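Local coordinates for alternansucrase (Leuconostoc mesenteroides, PDB 6HVG), which is a large family 70 glycoside hydrolase protein that joins a TIM-barrel-type catalytic domain to choline-binding and cell-wall-binding-type repeats, at residues 568-576 with 1174-1182; 546-555 with 1243-1251. All blocks are in the same frame, centred on the assembly; numbering follows the deposited sequence.

Interaction 1 of 2, residues 568-576 with 1174-1182; sequences TTDGKGSEF and RVDERGNQL. With CA (calcium ion), chain C.
Arg1178 reaches Asp570 because its CG stands anti to the carbonyl carbon (chi1 -66°) and the chain then runs extended to NE. The guanidinium group grips a single backbone oxygen side-on: Arg1178 NH2 lies 3.0 Å from Asp570 O, in the carbonyl plane and on a lone pair, and NE lies 3.1 Å from the same Asp570 O but above that plane. NE also makes a weak hydrogen bond to Lys572 O. The Asp570 carboxylate stacks over one guanidinium face, the two planes 27° apart. The pair is a long salt bridge (Asp570 OD1 to Arg1178 NE, 3.8 Å) of charge alone, since OD1 lies well out of the guanidinium plane. The opposite face carries Ser574 OG.

A second, reciprocal grip is made by Lys572. Its chain is fully extended and slides past Asn1180 to bring Lys572 NZ within 3.0 Å of Arg1178 O, the carbonyl of the arginine holding the 568-576 loop. Ser574 OG donates to Glu1177 OE2 at 2.6 Å, meeting the anti lone pair of that carboxylate oxygen, while the other oxygen, OE1, accepts from Leu527 N, so both ends of the carboxylate are tied down.

Beyond Ser574, Phe576 N bonds to Glu1177 O at 3.0 Å, nearly straight at 170°. The same oxygen lies at the edge of the Phe576 ring, and Val1175 CG2 approaches the ring obliquely, 4.2 Å from CE2. Between these two anchored residues, Glu575 turns away and binds the calcium ion through its backbone O and OE2, alongside Asp581, Asn625, Asp1159 and a water. The contact thus holds the calcium loop against the type I turn (Asp1176 to Gly1179) that follows strand 1166-1175, with Phe576 packed on Ala536 of strand 534-537 and on Asn1249 of strand 1248-1252.

Interaction 2 of 2, residues 546-555 with 1243-1251; sequences NTDSGNNRKL and WSAKYMNGT
The turn leading into strand 1248-1252 of an antiparallel sheet is held by Arg553, from the long loop after strand 534-537. Arg553 turns its CG to the side of its own backbone N (chi1 -61°) and stays straight to NE, which carries the guanidinium edge to the carbonyls of Ala1245 and Met1248. The bond from Arg553 NE to Met1248 O is 3.0 Å long and nearly straight, at 168°. Arg553 NH2 reaches Ala1245 O at 3.3 Å, above the carbonyl plane, while Met1248 N comes to that oxygen from the other face. Arg553 NH2 also donates to Thr547 O in its own loop, at 2.6 Å, and NH1 forms a salt bridge with Asp539. The guanidinium therefore links both segments, and Ser549 CB lies over one of its faces, with Ser549 OG hydrogen-bonded to Asp539.

Nearby the backbones come close at Thr547 and Lys1246. The methyl of Ala1245 sits 3.7 Å from Thr547 OG1, and Lys1246 CB packs against the carbonyls of Asn546 and Asp548. One water accepts from Lys1246 N and Ser1244 OG and donates to Asn546 O.

At the far end Leu555 CD2 rests 3.5 Å from Asn1249 CG, and Asn1249 OD1 lies alongside the aliphatic start of Arg553. Asn1249 ND2 donates to a water held by Lys554 O and to Asp581 OD2. Asp581 itself ligates the calcium ion, so Asn1249 belongs to the second shell of that site. An Asx turn at Asp548 and an ST motif at Ser549 shape the loop, which lies on the antiparallel sheet that, as in relatives of family 70, probably forms domain B.

Overall arrangement
Interactions 1 and 2 have centres about 16 Å apart and reach the same six-stranded antiparallel sheet. Their segments follow one another as 546-555, 568-576, 1174-1182 and 1243-1251, so the first two come from one long loop between strands 534-537 and 580-582, and each pairs with a region some 600 to 700 residues later. The contacts also touch directly, the Phe576 ring meeting the backbone at Asn1249 and Gly1250. The calcium ion joins them further, bound by Glu575 of interaction 1 and approached by Asn1249 of interaction 2 through Asp581. Bringing two far-apart parts of the chain together at one sheet fits the U-shaped chain path known in family 70.

Interaction 1 of 2, residues 568-576 with 1174-1182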
ATOM      1  N   THR A 568      21.300   6.648   4.794  1.00 61.32           N
ATOM      2  CA  THR A 568      21.420   5.363   5.508  1.00 58.57           C
ATOM      3  C   THR A 568      20.334   5.133   6.574  1.00 57.56           C
ATOM      4  O   THR A 568      20.305   4.080   7.209  1.00 57.82           O
ATOM      5  CB  THR A 568      22.794   5.238   6.200  1.00 57.75           C
ATOM      6  OG1 THR A 568      22.811   6.072   7.360  1.00 60.74           O
ATOM      7  CG2 THR A 568      23.941   5.646   5.257  1.00 57.19           C
ATOM      8  N   THR A 569      19.469   6.125   6.784  1.00 58.47           N
ATOM      9  CA  THR A 569      18.407   6.054   7.790  1.00 56.41           C
ATOM     10  C   THR A 569      17.037   6.052   7.121  1.00 57.31           C
ATOM     11  O   THR A 569      16.923   6.120   5.884  1.00 57.85           O
ATOM     12  CB  THR A 569      18.469   7.267   8.736  1.00 57.90           C
ATOM     13  OG1 THR A 569      18.076   8.450   8.022  1.00 62.00           O
ATOM     14  CG2 THR A 569      19.871   7.466   9.294  1.00 55.45           C
ATOM     15  N   ASP A 570      15.986   5.979   7.935  1.00 57.20           N
ATOM     16  CA  ASP A 570      14.614   6.059   7.412  1.00 56.77           C
ATOM     17  C   ASP A 570      14.245   7.462   6.927  1.00 54.90           C
ATOM     18  O   ASP A 570      13.209   7.648   6.298  1.00 54.82           O
ATOM     19  CB  ASP A 570      13.604   5.555   8.447  1.00 60.74           C
ATOM     20  CG  ASP A 570      13.380   4.045   8.366  1.00 63.91           C
ATOM     21  OD1 ASP A 570      13.843   3.397   7.401  1.00 64.24           O
ATOM     22  OD2 ASP A 570      12.728   3.502   9.277  1.00 65.85           O
ATOM     23  N   GLY A 571      15.101   8.444   7.214  1.00 53.42           N
ATOM     24  CA  GLY A 571      14.960   9.787   6.674  1.00 53.54           C
ATOM     25  C   GLY A 571      15.271   9.920   5.197  1.00 51.85           C
ATOM     26  O   GLY A 571      15.105  10.978   4.615  1.00 53.55           O
ATOM     27  N   LYS A 572      15.768   8.866   4.578  1.00 51.24           N
ATOM     28  CA  LYS A 572      15.867   8.851   3.131  1.00 52.90           C
ATOM     29  C   LYS A 572      14.463   8.764   2.597  1.00 52.53           C
ATOM     30  O   LYS A 572      13.646   7.983   3.099  1.00 54.89           O
ATOM     31  CB  LYS A 572      16.671   7.647   2.631  1.00 54.55           C
ATOM     32  CG  LYS A 572      16.965   7.693   1.142  1.00 54.60           C
ATOM     33  CD  LYS A 572      17.512   6.362   0.633  1.00 55.10           C
ATOM     34  CE  LYS A 572      18.060   6.502  -0.772  1.00 52.68           C
ATOM     35  NZ  LYS A 572      18.484   5.191  -1.267  1.00 53.62           N
ATOM     36  N   GLY A 573      14.193   9.541   1.561  1.00 49.23           N
ATOM     37  CA  GLY A 573      12.858   9.614   1.005  1.00 47.85           C
ATOM     38  C   GLY A 573      12.432   8.351   0.300  1.00 46.63           C
ATOM     39  O   GLY A 573      13.262   7.649  -0.285  1.00 49.39           O
ATOM     40  N   SER A 574      11.135   8.066   0.347  1.00 42.52           N
ATOM     41  CA  SER A 574      10.552   6.979  -0.400  1.00 40.71           C
ATOM     42  C   SER A 574      10.345   7.475  -1.820  1.00 40.98           C
ATOM     43  O   SER A 574       9.296   8.005  -2.131  1.00 41.66           O
ATOM     44  CB  SER A 574       9.215   6.586   0.227  1.00 40.84           C
ATOM     45  OG  SER A 574       9.358   6.445   1.638  1.00 39.29           O
ATOM     46  N   GLU A 575      11.364   7.303  -2.659  1.00 40.82           N
ATOM     47  CA  GLU A 575      11.379   7.810  -4.015  1.00 41.29           C
ATOM     48  C   GLU A 575      10.378   7.096  -4.883  1.00 40.21           C
ATOM     49  O   GLU A 575       9.829   7.683  -5.825  1.00 41.09           O
ATOM     50  CB  GLU A 575      12.777   7.637  -4.609  1.00 45.15           C
ATOM     51  CG  GLU A 575      12.998   8.243  -6.005  1.00 47.25           C
ATOM     52  CD  GLU A 575      12.783   9.741  -6.088  1.00 49.18           C
ATOM     53  OE1 GLU A 575      13.648  10.505  -5.574  1.00 47.08           O
ATOM     54  OE2 GLU A 575      11.744  10.134  -6.686  1.00 48.02           O
ATOM     55  N   PHE A 576      10.117   5.838  -4.565  1.00 40.16           N
ATOM     56  CA  PHE A 576       9.229   5.032  -5.400  1.00 41.90           C
ATOM     57  C   PHE A 576       7.854   4.983  -4.816  1.00 42.12           C
ATOM     58  O   PHE A 576       7.701   4.685  -3.646  1.00 41.84           O
ATOM     59  CB  PHE A 576       9.781   3.622  -5.544  1.00 42.14           C
ATOM     60  CG  PHE A 576      11.099   3.577  -6.239  1.00 38.94           C
ATOM     61  CD1 PHE A 576      11.167   3.521  -7.605  1.00 39.64           C
ATOM     62  CD2 PHE A 576      12.255   3.664  -5.518  1.00 38.38           C
ATOM     63  CE1 PHE A 576      12.387   3.516  -8.256  1.00 40.54           C
ATOM     64  CE2 PHE A 576      13.473   3.650  -6.142  1.00 39.42           C
ATOM     65  CZ  PHE A 576      13.543   3.580  -7.518  1.00 40.74           C
ATOM     66  N   ARG A1174      15.822  -5.196  -7.393  1.00 49.63           N
ATOM     67  CA  ARG A1174      14.581  -5.179  -6.603  1.00 45.32           C
ATOM     68  C   ARG A1174      14.771  -4.384  -5.335  1.00 43.95           C
ATOM     69  O   ARG A1174      15.669  -4.657  -4.558  1.00 41.83           O
ATOM     70  CB  ARG A1174      14.150  -6.587  -6.267  1.00 44.61           C
ATOM     71  CG  ARG A1174      12.883  -6.712  -5.450  1.00 43.62           C
ATOM     72  CD  ARG A1174      11.644  -6.511  -6.312  1.00 46.52           C
ATOM     73  NE  ARG A1174      10.447  -6.814  -5.556  1.00 46.87           N
ATOM     74  CZ  ARG A1174       9.966  -6.033  -4.591  1.00 50.49           C
ATOM     75  NH1 ARG A1174      10.553  -4.870  -4.275  1.00 47.58           N
ATOM     76  NH2 ARG A1174       8.875  -6.411  -3.940  1.00 52.20           N
ATOM     77  N   VAL A1175      13.924  -3.368  -5.157  1.00 46.81           N
ATOM     78  CA  VAL A1175      14.099  -2.383  -4.084  1.00 45.61           C
ATOM     79  C   VAL A1175      12.796  -2.092  -3.396  1.00 43.86           C
ATOM     80  O   VAL A1175      11.717  -2.347  -3.948  1.00 40.83           O
ATOM     81  CB  VAL A1175      14.605  -1.039  -4.613  1.00 47.08           C
ATOM     82  CG1 VAL A1175      16.038  -1.144  -5.075  1.00 48.71           C
ATOM     83  CG2 VAL A1175      13.724  -0.542  -5.747  1.00 49.09           C
ATOM     84  N   ASP A1176      12.922  -1.539  -2.189  1.00 45.50           N
ATOM     85  CA  ASP A1176      11.777  -1.043  -1.421  1.00 46.63           C
ATOM     86  C   ASP A1176      11.523   0.417  -1.769  1.00 47.30           C
ATOM     87  O   ASP A1176      12.207   0.982  -2.630  1.00 50.05           O
ATOM     88  CB  ASP A1176      11.981  -1.254   0.086  1.00 47.45           C
ATOM     89  CG  ASP A1176      13.151  -0.466   0.667  1.00 49.59           C
ATOM     90  OD1 ASP A1176      13.623   0.513   0.063  1.00 52.85           O
ATOM     91  OD2 ASP A1176      13.593  -0.800   1.783  1.00 52.88           O
ATOM     92  N   GLU A1177      10.523   1.025  -1.147  1.00 46.19           N
ATOM     93  CA  GLU A1177      10.131   2.389  -1.523  1.00 46.17           C
ATOM     94  C   GLU A1177      11.263   3.405  -1.484  1.00 46.48           C
ATOM     95  O   GLU A1177      11.256   4.354  -2.268  1.00 48.30           O
ATOM     96  CB  GLU A1177       8.993   2.865  -0.642  1.00 47.68           C
ATOM     97  CG  GLU A1177       9.392   3.096   0.809  1.00 49.23           C
ATOM     98  CD  GLU A1177       8.184   3.222   1.696  1.00 45.28           C
ATOM     99  OE1 GLU A1177       7.428   2.239   1.811  1.00 44.74           O
ATOM    100  OE2 GLU A1177       7.988   4.305   2.238  1.00 45.64           O
ATOM    101  N   ARG A1178      12.241   3.192  -0.604  1.00 45.73           N
ATOM    102  CA  ARG A1178      13.417   4.073  -0.511  1.00 45.51           C
ATOM    103  C   ARG A1178      14.548   3.751  -1.485  1.00 46.92           C
ATOM    104  O   ARG A1178      15.610   4.380  -1.437  1.00 52.39           O
ATOM    105  CB  ARG A1178      13.989   4.052   0.911  1.00 45.87           C
ATOM    106  CG  ARG A1178      13.071   4.657   1.959  1.00 47.39           C
ATOM    107  CD  ARG A1178      13.694   4.622   3.333  1.00 47.52           C
ATOM    108  NE  ARG A1178      12.882   5.328   4.305  1.00 52.48           N
ATOM    109  CZ  ARG A1178      11.758   4.859   4.847  1.00 57.36           C
ATOM    110  NH1 ARG A1178      11.284   3.662   4.516  1.00 57.18           N
ATOM    111  NH2 ARG A1178      11.078   5.613   5.714  1.00 59.48           N
ATOM    112  N   GLY A1179      14.357   2.765  -2.343  1.00 45.94           N
ATOM    113  CA  GLY A1179      15.403   2.389  -3.288  1.00 49.54           C
ATOM    114  C   GLY A1179      16.556   1.592  -2.684  1.00 49.78           C
ATOM    115  O   GLY A1179      17.635   1.551  -3.230  1.00 51.11           O
ATOM    116  N   ASN A1180      16.307   0.956  -1.553  1.00 51.72           N
ATOM    117  CA  ASN A1180      17.268   0.086  -0.918  1.00 49.58           C
ATOM    118  C   ASN A1180      16.981  -1.328  -1.310  1.00 51.17           C
ATOM    119  O   ASN A1180      15.840  -1.772  -1.332  1.00 54.37           O
ATOM    120  CB  ASN A1180      17.196   0.198   0.595  1.00 48.94           C
ATOM    121  CG  ASN A1180      17.650   1.546   1.086  1.00 49.79           C
ATOM    122  OD1 ASN A1180      18.557   2.150   0.510  1.00 45.98           O
ATOM    123  ND2 ASN A1180      17.014   2.035   2.155  1.00 50.81           N
ATOM    124  N   GLN A1181      18.041  -2.043  -1.625  1.00 52.35           N
ATOM    125  CA  GLN A1181      17.916  -3.400  -2.105  1.00 52.89           C
ATOM    126  C   GLN A1181      17.203  -4.209  -1.045  1.00 51.46           C
ATOM    127  O   GLN A1181      17.516  -4.050   0.140  1.00 50.17           O
ATOM    128  CB  GLN A1181      19.328  -3.926  -2.349  1.00 54.62           C
ATOM    129  CG  GLN A1181      19.418  -5.315  -2.906  1.00 55.38           C
ATOM    130  CD  GLN A1181      20.833  -5.688  -3.257  1.00 56.55           C
ATOM    131  OE1 GLN A1181      21.567  -4.898  -3.844  1.00 54.98           O
ATOM    132  NE2 GLN A1181      21.204  -6.924  -2.961  1.00 59.20           N
ATOM    133  N   LEU A1182      16.256  -5.059  -1.451  1.00 49.66           N
ATOM    134  CA  LEU A1182      15.584  -5.953  -0.486  1.00 51.53           C
ATOM    135  C   LEU A1182      16.631  -6.855   0.124  1.00 58.20           C
ATOM    136  O   LEU A1182      17.610  -7.184  -0.538  1.00 67.05           O
ATOM    137  CB  LEU A1182      14.482  -6.805  -1.125  1.00 48.13           C
ATOM    138  CG  LEU A1182      13.106  -6.202  -1.399  1.00 50.39           C
ATOM    139  CD1 LEU A1182      12.163  -7.296  -1.878  1.00 52.87           C
ATOM    140  CD2 LEU A1182      12.488  -5.499  -0.206  1.00 52.88           C
TER
HETATM  141 CA    CA C2000       9.885   9.390  -7.182  1.00 47.20          CA
HETATM  142  O   HOH W   1       9.950  10.873  -9.030  1.00 40.78           O

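Interaction 2 of 2, residues 546-555 with 1243-1251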
ATOM      1  N   ASN A 546      21.869   2.529 -23.455  1.00 54.73           N
ATOM      2  CA  ASN A 546      20.736   3.428 -23.781  1.00 56.06           C
ATOM      3  C   ASN A 546      20.001   3.899 -22.534  1.00 54.65           C
ATOM      4  O   ASN A 546      19.380   4.957 -22.509  1.00 54.60           O
ATOM      5  CB  ASN A 546      19.716   2.730 -24.699  1.00 56.34           C
ATOM      6  CG  ASN A 546      20.332   2.238 -25.996  1.00 53.29           C
ATOM      7  OD1 ASN A 546      21.459   2.593 -26.336  1.00 52.08           O
ATOM      8  ND2 ASN A 546      19.585   1.443 -26.728  1.00 49.25           N
ATOM      9  N   THR A 547      20.088   3.071 -21.502  1.00 54.16           N
ATOM     10  CA  THR A 547      19.387   3.226 -20.253  1.00 51.30           C
ATOM     11  C   THR A 547      20.225   3.923 -19.187  1.00 53.20           C
ATOM     12  O   THR A 547      19.748   4.188 -18.095  1.00 58.95           O
ATOM     13  CB  THR A 547      18.988   1.829 -19.802  1.00 52.41           C
ATOM     14  OG1 THR A 547      17.881   1.413 -20.619  1.00 50.26           O
ATOM     15  CG2 THR A 547      18.617   1.783 -18.315  1.00 58.17           C
ATOM     16  N   ASP A 548      21.466   4.257 -19.515  1.00 55.95           N
ATOM     17  CA  ASP A 548      22.387   4.858 -18.560  1.00 57.59           C
ATOM     18  C   ASP A 548      21.914   6.296 -18.332  1.00 58.91           C
ATOM     19  O   ASP A 548      21.564   6.991 -19.279  1.00 63.99           O
ATOM     20  CB  ASP A 548      23.805   4.794 -19.125  1.00 58.58           C
ATOM     21  CG  ASP A 548      24.870   5.166 -18.137  1.00 61.24           C
ATOM     22  OD1 ASP A 548      24.780   6.243 -17.547  1.00 68.59           O
ATOM     23  OD2 ASP A 548      25.833   4.396 -17.973  1.00 63.13           O
ATOM     24  N   SER A 549      21.908   6.734 -17.078  1.00 54.36           N
ATOM     25  CA  SER A 549      21.435   8.078 -16.734  1.00 53.44           C
ATOM     26  C   SER A 549      22.528   9.151 -16.621  1.00 51.36           C
ATOM     27  O   SER A 549      22.244  10.284 -16.281  1.00 51.34           O
ATOM     28  CB  SER A 549      20.685   8.011 -15.415  1.00 52.66           C
ATOM     29  OG  SER A 549      21.574   8.067 -14.307  1.00 51.20           O
ATOM     30  N   GLY A 550      23.774   8.793 -16.866  1.00 49.58           N
ATOM     31  CA  GLY A 550      24.872   9.738 -16.769  1.00 48.39           C
ATOM     32  C   GLY A 550      25.165  10.156 -15.354  1.00 48.93           C
ATOM     33  O   GLY A 550      25.414  11.332 -15.100  1.00 51.74           O
ATOM     34  N   ASN A 551      25.152   9.183 -14.442  1.00 48.73           N
ATOM     35  CA  ASN A 551      25.399   9.367 -13.009  1.00 51.38           C
ATOM     36  C   ASN A 551      24.422  10.321 -12.323  1.00 52.47           C
ATOM     37  O   ASN A 551      24.803  11.179 -11.536  1.00 49.76           O
ATOM     38  CB  ASN A 551      26.853   9.755 -12.727  1.00 54.09           C
ATOM     39  CG  ASN A 551      27.266   9.445 -11.282  1.00 57.45           C
ATOM     40  OD1 ASN A 551      26.746   8.509 -10.657  1.00 61.98           O
ATOM     41  ND2 ASN A 551      28.184  10.245 -10.737  1.00 55.88           N
ATOM     42  N   ASN A 552      23.144  10.133 -12.625  1.00 54.48           N
ATOM     43  CA  ASN A 552      22.077  10.853 -11.977  1.00 52.89           C
ATOM     44  C   ASN A 552      21.387   9.829 -11.080  1.00 52.67           C
ATOM     45  O   ASN A 552      22.063   9.091 -10.368  1.00 52.37           O
ATOM     46  CB  ASN A 552      21.157  11.461 -13.023  1.00 53.85           C
ATOM     47  CG  ASN A 552      21.807  12.630 -13.732  1.00 54.94           C
ATOM     48  OD1 ASN A 552      22.091  13.650 -13.117  1.00 51.63           O
ATOM     49  ND2 ASN A 552      22.042  12.490 -15.018  1.00 57.13           N
ATOM     50  N   ARG A 553      20.059   9.784 -11.097  1.00 53.91           N
ATOM     51  CA  ARG A 553      19.297   8.885 -10.239  1.00 54.72           C
ATOM     52  C   ARG A 553      19.673   8.929  -8.750  1.00 52.41           C
ATOM     53  O   ARG A 553      19.887   7.891  -8.136  1.00 56.57           O
ATOM     54  CB  ARG A 553      19.409   7.446 -10.749  1.00 54.92           C
ATOM     55  CG  ARG A 553      18.869   7.242 -12.157  1.00 56.03           C
ATOM     56  CD  ARG A 553      19.132   5.833 -12.599  1.00 56.88           C
ATOM     57  NE  ARG A 553      18.443   5.517 -13.845  1.00 59.73           N
ATOM     58  CZ  ARG A 553      18.978   4.852 -14.866  1.00 63.79           C
ATOM     59  NH1 ARG A 553      20.231   4.415 -14.802  1.00 70.75           N
ATOM     60  NH2 ARG A 553      18.251   4.625 -15.953  1.00 60.49           N
ATOM     61  N   LYS A 554      19.728  10.125  -8.170  1.00 50.51           N
ATOM     62  CA  LYS A 554      19.804  10.279  -6.709  1.00 50.92           C
ATOM     63  C   LYS A 554      18.429  10.047  -6.129  1.00 49.09           C
ATOM     64  O   LYS A 554      17.488  10.786  -6.426  1.00 49.02           O
ATOM     65  CB  LYS A 554      20.274  11.668  -6.305  1.00 53.07           C
ATOM     66  CG  LYS A 554      21.654  12.012  -6.843  1.00 55.62           C
ATOM     67  CD  LYS A 554      21.825  13.501  -6.999  1.00 60.67           C
ATOM     68  CE  LYS A 554      23.090  13.865  -7.768  1.00 64.51           C
ATOM     69  NZ  LYS A 554      24.206  14.050  -6.811  1.00 72.70           N
ATOM     70  N   LEU A 555      18.317   9.014  -5.312  1.00 48.00           N
ATOM     71  CA  LEU A 555      17.039   8.605  -4.784  1.00 46.87           C
ATOM     72  C   LEU A 555      16.788   9.172  -3.405  1.00 48.37           C
ATOM     73  O   LEU A 555      17.717   9.323  -2.608  1.00 54.70           O
ATOM     74  CB  LEU A 555      17.025   7.099  -4.706  1.00 46.86           C
ATOM     75  CG  LEU A 555      17.288   6.347  -6.025  1.00 45.95           C
ATOM     76  CD1 LEU A 555      17.150   4.837  -5.845  1.00 47.07           C
ATOM     77  CD2 LEU A 555      16.393   6.803  -7.153  1.00 45.19           C
ATOM     78  N   TRP A1243       9.936  10.388 -23.621  1.00 48.79           N
ATOM     79  CA  TRP A1243      10.466   9.731 -22.428  1.00 45.59           C
ATOM     80  C   TRP A1243      11.142   8.423 -22.805  1.00 44.00           C
ATOM     81  O   TRP A1243      10.773   7.783 -23.771  1.00 43.88           O
ATOM     82  CB  TRP A1243       9.361   9.448 -21.403  1.00 46.26           C
ATOM     83  CG  TRP A1243       8.820  10.670 -20.779  1.00 46.44           C
ATOM     84  CD1 TRP A1243       7.611  11.265 -21.035  1.00 47.17           C
ATOM     85  CD2 TRP A1243       9.468  11.487 -19.816  1.00 45.15           C
ATOM     86  NE1 TRP A1243       7.474  12.401 -20.283  1.00 44.96           N
ATOM     87  CE2 TRP A1243       8.606  12.565 -19.531  1.00 43.96           C
ATOM     88  CE3 TRP A1243      10.692  11.415 -19.157  1.00 44.26           C
ATOM     89  CZ2 TRP A1243       8.943  13.564 -18.621  1.00 42.79           C
ATOM     90  CZ3 TRP A1243      11.021  12.418 -18.237  1.00 41.86           C
ATOM     91  CH2 TRP A1243      10.153  13.467 -17.986  1.00 42.04           C
ATOM     92  N   SER A1244      12.132   8.040 -22.012  1.00 45.13           N
ATOM     93  CA  SER A1244      12.776   6.744 -22.117  1.00 45.45           C
ATOM     94  C   SER A1244      13.443   6.428 -20.783  1.00 45.21           C
ATOM     95  O   SER A1244      13.498   7.275 -19.910  1.00 47.30           O
ATOM     96  CB  SER A1244      13.772   6.736 -23.262  1.00 45.58           C
ATOM     97  OG  SER A1244      14.812   7.638 -23.012  1.00 46.96           O
ATOM     98  N   ALA A1245      13.938   5.207 -20.632  1.00 45.59           N
ATOM     99  CA  ALA A1245      14.402   4.692 -19.348  1.00 45.25           C
ATOM    100  C   ALA A1245      15.484   5.546 -18.714  1.00 46.67           C
ATOM    101  O   ALA A1245      15.561   5.637 -17.497  1.00 45.92           O
ATOM    102  CB  ALA A1245      14.912   3.263 -19.506  1.00 47.56           C
ATOM    103  N   LYS A1246      16.329   6.175 -19.524  1.00 48.95           N
ATOM    104  CA  LYS A1246      17.430   6.956 -18.976  1.00 52.67           C
ATOM    105  C   LYS A1246      16.967   8.117 -18.091  1.00 52.40           C
ATOM    106  O   LYS A1246      17.728   8.608 -17.268  1.00 53.23           O
ATOM    107  CB  LYS A1246      18.379   7.436 -20.086  1.00 59.73           C
ATOM    108  CG  LYS A1246      17.783   8.377 -21.131  1.00 62.74           C
ATOM    109  CD  LYS A1246      18.870   8.825 -22.093  1.00 65.43           C
ATOM    110  CE  LYS A1246      18.300   9.524 -23.304  1.00 70.60           C
ATOM    111  NZ  LYS A1246      19.372   9.792 -24.302  1.00 77.54           N
ATOM    112  N   TYR A1247      15.719   8.552 -18.262  1.00 50.85           N
ATOM    113  CA  TYR A1247      15.146   9.600 -17.438  1.00 46.80           C
ATOM    114  C   TYR A1247      14.311   9.070 -16.271  1.00 45.78           C
ATOM    115  O   TYR A1247      13.667   9.842 -15.558  1.00 46.33           O
ATOM    116  CB  TYR A1247      14.315  10.535 -18.318  1.00 45.24           C
ATOM    117  CG  TYR A1247      15.117  11.271 -19.376  1.00 44.72           C
ATOM    118  CD1 TYR A1247      16.266  11.980 -19.037  1.00 43.24           C
ATOM    119  CD2 TYR A1247      14.715  11.286 -20.705  1.00 45.59           C
ATOM    120  CE1 TYR A1247      16.997  12.660 -19.991  1.00 44.57           C
ATOM    121  CE2 TYR A1247      15.448  11.966 -21.671  1.00 46.72           C
ATOM    122  CZ  TYR A1247      16.594  12.651 -21.303  1.00 46.07           C
ATOM    123  OH  TYR A1247      17.351  13.339 -22.227  1.00 45.37           O
ATOM    124  N   MET A1248      14.385   7.773 -16.020  1.00 44.17           N
ATOM    125  CA  MET A1248      13.563   7.136 -14.990  1.00 43.66           C
ATOM    126  C   MET A1248      14.420   6.525 -13.892  1.00 43.21           C
ATOM    127  O   MET A1248      15.506   6.034 -14.150  1.00 44.45           O
ATOM    128  CB  MET A1248      12.702   6.021 -15.610  1.00 43.85           C
ATOM    129  CG  MET A1248      11.764   6.477 -16.721  1.00 45.69           C
ATOM    130  SD  MET A1248      10.365   7.419 -16.129  1.00 46.17           S
ATOM    131  CE  MET A1248       9.762   8.085 -17.656  1.00 47.67           C
ATOM    132  N   ASN A1249      13.903   6.534 -12.669  1.00 43.62           N
ATOM    133  CA  ASN A1249      14.517   5.841 -11.554  1.00 43.55           C
ATOM    134  C   ASN A1249      14.145   4.379 -11.534  1.00 44.50           C
ATOM    135  O   ASN A1249      14.938   3.537 -11.112  1.00 51.77           O
ATOM    136  CB  ASN A1249      14.081   6.465 -10.236  1.00 42.04           C
ATOM    137  CG  ASN A1249      14.665   7.849 -10.021  1.00 42.30           C
ATOM    138  OD1 ASN A1249      15.727   8.177 -10.540  1.00 42.87           O
ATOM    139  ND2 ASN A1249      13.954   8.677  -9.261  1.00 43.16           N
ATOM    140  N   GLY A1250      12.944   4.055 -11.979  1.00 42.82           N
ATOM    141  CA  GLY A1250      12.525   2.669 -11.975  1.00 45.02           C
ATOM    142  C   GLY A1250      11.073   2.478 -12.308  1.00 46.07           C
ATOM    143  O   GLY A1250      10.466   3.320 -12.980  1.00 51.71           O
ATOM    144  N   THR A1251      10.532   1.347 -11.870  1.00 44.52           N
ATOM    145  CA  THR A1251       9.176   0.948 -12.194  1.00 45.04           C
ATOM    146  C   THR A1251       8.640   0.040 -11.091  1.00 45.07           C
ATOM    147  O   THR A1251       9.394  -0.548 -10.338  1.00 45.22           O
ATOM    148  CB  THR A1251       9.105   0.185 -13.537  1.00 45.58           C
ATOM    149  OG1 THR A1251       7.775  -0.306 -13.739  1.00 46.67           O
ATOM    150  CG2 THR A1251      10.050  -0.996 -13.550  1.00 47.00           C
TER
HETATM  151  O   HOH W   2      16.550   5.278 -22.178  1.00 43.89           O
HETATM  152  O   HOH W   3      15.693  10.926  -8.687  1.00 47.30           O